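Local structure of malonyl CoA-ACP transacylase (Xanthomonas oryzae pv. oryzae, 3K89) at residues Val263-Cys277 / Ile287-Leu299. The protein probably transfers the malonyl group from malonyl-CoA to holo-acyl carrier protein, supplying malonyl-ACP for fatty acid synthesis. Sequence-based numbering, arbitrary orientation.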
# COMPACT_ATOMS: atom_id res chain seq x y z
N VAL A 263 -0.11 8.61 8.85
CA VAL A 263 0.87 9.68 8.68
C VAL A 263 0.83 10.63 9.88
O VAL A 263 1.88 11.00 10.41
CB VAL A 263 0.66 10.44 7.35
CG1 VAL A 263 1.60 11.65 7.23
CG2 VAL A 263 0.92 9.49 6.15
N GLN A 264 -0.37 10.98 10.33
CA GLN A 264 -0.52 11.80 11.55
C GLN A 264 0.08 11.09 12.77
O GLN A 264 0.68 11.74 13.64
CB GLN A 264 -1.99 12.16 11.79
CG GLN A 264 -2.51 13.17 10.77
CD GLN A 264 -4.04 13.36 10.82
OE1 GLN A 264 -4.77 12.53 11.34
NE2 GLN A 264 -4.50 14.47 10.25
N ALA A 265 -0.06 9.77 12.83
CA ALA A 265 0.50 8.98 13.95
C ALA A 265 2.02 9.04 13.93
O ALA A 265 2.65 9.18 14.99
CB ALA A 265 -0.00 7.53 13.93
N LEU A 266 2.61 8.91 12.73
CA LEU A 266 4.06 9.06 12.56
C LEU A 266 4.53 10.43 13.07
O LEU A 266 5.45 10.49 13.89
CB LEU A 266 4.48 8.87 11.10
CG LEU A 266 4.28 7.46 10.51
CD1 LEU A 266 4.60 7.50 9.00
CD2 LEU A 266 5.12 6.40 11.24
N ALA A 267 3.89 11.49 12.58
CA ALA A 267 4.23 12.87 12.95
C ALA A 267 4.08 13.10 14.46
O ALA A 267 4.91 13.78 15.06
CB ALA A 267 3.39 13.86 12.17
N SER A 268 3.04 12.53 15.05
CA SER A 268 2.79 12.71 16.49
C SER A 268 3.86 12.00 17.32
O SER A 268 4.04 12.30 18.51
CB SER A 268 1.39 12.20 16.87
OG SER A 268 1.37 10.78 16.95
N GLN A 269 4.57 11.06 16.71
CA GLN A 269 5.61 10.32 17.42
C GLN A 269 7.01 10.85 17.13
O GLN A 269 8.01 10.18 17.39
CB GLN A 269 5.50 8.82 17.14
CG GLN A 269 4.26 8.19 17.77
CD GLN A 269 4.12 6.70 17.51
OE1 GLN A 269 3.04 6.22 17.18
NE2 GLN A 269 5.21 5.96 17.68
N GLY A 270 7.08 12.07 16.58
CA GLY A 270 8.36 12.75 16.34
C GLY A 270 9.00 12.57 14.97
O GLY A 270 10.11 13.03 14.72
N ILE A 271 8.30 11.88 14.06
CA ILE A 271 8.77 11.77 12.69
C ILE A 271 8.66 13.11 11.94
O ILE A 271 7.60 13.75 11.95
CB ILE A 271 7.99 10.67 11.92
CG1 ILE A 271 8.16 9.31 12.62
CG2 ILE A 271 8.44 10.60 10.45
CD1 ILE A 271 9.59 8.83 12.73
N THR A 272 9.76 13.51 11.30
CA THR A 272 9.84 14.73 10.48
C THR A 272 10.31 14.44 9.05
O THR A 272 10.21 15.30 8.17
CB THR A 272 10.83 15.77 11.09
OG1 THR A 272 12.16 15.25 11.04
CG2 THR A 272 10.47 16.10 12.53
N ARG A 273 10.82 13.23 8.83
CA ARG A 273 11.36 12.84 7.53
C ARG A 273 10.77 11.50 7.15
O ARG A 273 10.80 10.59 7.95
CB ARG A 273 12.88 12.71 7.57
CG ARG A 273 13.66 13.96 7.99
CD ARG A 273 15.10 13.59 8.34
NE ARG A 273 16.00 14.73 8.31
CZ ARG A 273 17.32 14.66 8.49
NH1 ARG A 273 17.91 13.49 8.72
NH2 ARG A 273 18.06 15.76 8.45
N ILE A 274 10.25 11.39 5.92
CA ILE A 274 9.66 10.13 5.47
C ILE A 274 10.17 9.77 4.09
O ILE A 274 10.05 10.56 3.14
CB ILE A 274 8.11 10.17 5.48
CG1 ILE A 274 7.57 10.54 6.87
CG2 ILE A 274 7.52 8.82 5.03
CD1 ILE A 274 6.06 10.69 6.96
N ALA A 275 10.74 8.58 3.97
CA ALA A 275 11.15 8.08 2.65
C ALA A 275 10.06 7.19 2.09
O ALA A 275 9.55 6.33 2.80
CB ALA A 275 12.43 7.31 2.75
N GLU A 276 9.73 7.39 0.81
CA GLU A 276 8.85 6.46 0.11
C GLU A 276 9.73 5.38 -0.52
O GLU A 276 10.44 5.63 -1.51
CB GLU A 276 7.99 7.20 -0.92
CG GLU A 276 6.98 6.27 -1.62
CD GLU A 276 5.87 7.01 -2.36
OE1 GLU A 276 5.98 8.24 -2.53
OE2 GLU A 276 4.86 6.37 -2.71
N CYS A 277 9.67 4.18 0.06
CA CYS A 277 10.62 3.13 -0.27
C CYS A 277 10.01 2.15 -1.27
O CYS A 277 9.50 1.10 -0.90
CB CYS A 277 11.05 2.42 1.01
SG CYS A 277 12.43 1.29 0.78
N ILE A 287 1.37 12.56 1.66
CA ILE A 287 2.02 13.04 2.88
C ILE A 287 2.11 14.58 2.86
O ILE A 287 1.82 15.22 3.87
CB ILE A 287 3.40 12.40 3.09
CG1 ILE A 287 3.25 10.92 3.49
CG2 ILE A 287 4.19 13.12 4.20
CD1 ILE A 287 4.49 10.07 3.24
N LYS A 288 2.50 15.14 1.71
CA LYS A 288 2.61 16.61 1.56
C LYS A 288 1.28 17.31 1.78
O LYS A 288 1.24 18.47 2.22
CB LYS A 288 3.20 16.98 0.19
CG LYS A 288 4.64 16.52 -0.01
CD LYS A 288 5.26 17.12 -1.27
CE LYS A 288 5.97 16.06 -2.12
NZ LYS A 288 6.73 15.03 -1.35
N ARG A 289 0.18 16.62 1.46
CA ARG A 289 -1.17 17.16 1.67
C ARG A 289 -1.63 16.99 3.12
O ARG A 289 -2.36 17.83 3.65
CB ARG A 289 -2.16 16.54 0.68
CG ARG A 289 -3.58 17.12 0.70
CD ARG A 289 -3.62 18.58 0.24
NE ARG A 289 -4.92 19.19 0.51
CZ ARG A 289 -5.30 19.65 1.69
NH1 ARG A 289 -4.47 19.59 2.73
NH2 ARG A 289 -6.51 20.19 1.84
N ILE A 290 -1.20 15.91 3.77
CA ILE A 290 -1.58 15.61 5.14
C ILE A 290 -0.89 16.55 6.14
O ILE A 290 -1.52 17.09 7.06
CB ILE A 290 -1.29 14.13 5.49
CG1 ILE A 290 -2.19 13.20 4.67
CG2 ILE A 290 -1.52 13.86 6.98
CD1 ILE A 290 -1.62 11.78 4.48
N ASP A 291 0.41 16.73 5.96
CA ASP A 291 1.20 17.51 6.89
C ASP A 291 2.33 18.19 6.14
O ASP A 291 3.33 17.56 5.79
CB ASP A 291 1.72 16.62 8.02
CG ASP A 291 2.45 17.41 9.11
OD1 ASP A 291 2.93 18.53 8.84
OD2 ASP A 291 2.55 16.87 10.24
N LYS A 292 2.15 19.49 5.91
CA LYS A 292 3.04 20.26 5.04
C LYS A 292 4.45 20.46 5.61
O LYS A 292 5.36 20.88 4.89
CB LYS A 292 2.41 21.62 4.74
CG LYS A 292 1.17 21.55 3.85
CD LYS A 292 0.43 22.88 3.80
CE LYS A 292 1.01 23.81 2.75
NZ LYS A 292 0.40 25.18 2.84
N SER A 293 4.63 20.15 6.88
CA SER A 293 5.95 20.30 7.50
C SER A 293 6.86 19.09 7.31
O SER A 293 8.07 19.19 7.46
CB SER A 293 5.81 20.62 8.99
OG SER A 293 5.30 19.51 9.72
N LEU A 294 6.29 17.93 6.99
CA LEU A 294 7.11 16.72 6.83
C LEU A 294 7.97 16.75 5.57
O LEU A 294 7.53 17.24 4.53
CB LEU A 294 6.23 15.46 6.86
CG LEU A 294 5.35 15.28 8.09
CD1 LEU A 294 4.44 14.06 7.95
CD2 LEU A 294 6.18 15.21 9.38
N ASP A 295 9.20 16.25 5.69
CA ASP A 295 10.13 16.16 4.59
C ASP A 295 9.94 14.78 3.95
O ASP A 295 10.54 13.80 4.39
CB ASP A 295 11.56 16.34 5.11
CG ASP A 295 12.64 16.26 4.03
OD1 ASP A 295 12.35 16.06 2.83
OD2 ASP A 295 13.83 16.40 4.40
N ALA A 296 9.09 14.74 2.92
CA ALA A 296 8.74 13.48 2.26
C ALA A 296 9.48 13.32 0.94
O ALA A 296 9.35 14.15 0.03
CB ALA A 296 7.22 13.41 2.05
N ARG A 297 10.24 12.24 0.80
CA ARG A 297 11.07 12.02 -0.38
C ARG A 297 10.91 10.63 -1.00
O ARG A 297 11.09 9.64 -0.29
CB ARG A 297 12.55 12.21 -0.03
CG ARG A 297 12.94 13.62 0.34
CD ARG A 297 14.43 13.65 0.57
NE ARG A 297 14.91 15.00 0.82
CZ ARG A 297 15.66 15.71 -0.03
NH1 ARG A 297 16.01 15.22 -1.23
NH2 ARG A 297 16.03 16.94 0.31
N PRO A 298 10.62 10.56 -2.30
CA PRO A 298 10.64 9.25 -2.99
C PRO A 298 12.06 8.71 -3.16
O PRO A 298 13.02 9.49 -3.24
CB PRO A 298 10.08 9.58 -4.38
CG PRO A 298 10.43 11.01 -4.57
CD PRO A 298 10.25 11.64 -3.23
N LEU A 299 12.19 7.38 -3.24
CA LEU A 299 13.46 6.72 -3.48
C LEU A 299 13.47 5.90 -4.78
O LEU A 299 14.43 5.16 -5.03
CB LEU A 299 13.81 5.80 -2.28
CG LEU A 299 13.82 6.36 -0.86
CD1 LEU A 299 14.12 5.24 0.15
CD2 LEU A 299 14.83 7.49 -0.73
O HOH W 1 14.92 17.06 6.79
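Val263 packs both methyls on the last turn of helix 282-290, joining helix 259-268 to a beta-alpha-beta unit whose parallel strands, 273-276 and 295-298, lie at one edge of the acyltransferase parallel sheet, 295-298 outermost. With CG1 anti to the backbone N (chi1 174°), that methyl also lies 3.8 Å from Leu294 CD1, while CG2 touches Ile287 CG1 and Ile290 CD1. One turn on, Ala267 CB meets Asp291 OD2 at 3.7 Å; OD1 accepts from Ser293 N, forming an Asx turn, and also from Ser293 OG. After the Schellman motif at Gly270, Thr272 O receives Asp295 N at 2.8 Å, opening the parallel pairing. A water molecule accepts from Arg273 NE and donates to Asp295 OD2, an oxygen also bonded by Trp312 NE1. Ile274 N bonds Asp295 O and its O accepts Arg297 N; on the opposite face, Ile274 CG2 presses on Ile287 CD1 at 3.7 Å. Back on the face of Arg273, Ala275 CB rests against Leu299 CD1. Glu276, again on the Ile274 side, extends to the helix's first turn, where Leu283 N and Ser284 OG bind its carboxylate. Glu276 N bonds Arg297 O, and Leu299 N reaches Glu276 O at 3.0 Å, bent to 137° at the hydrogen.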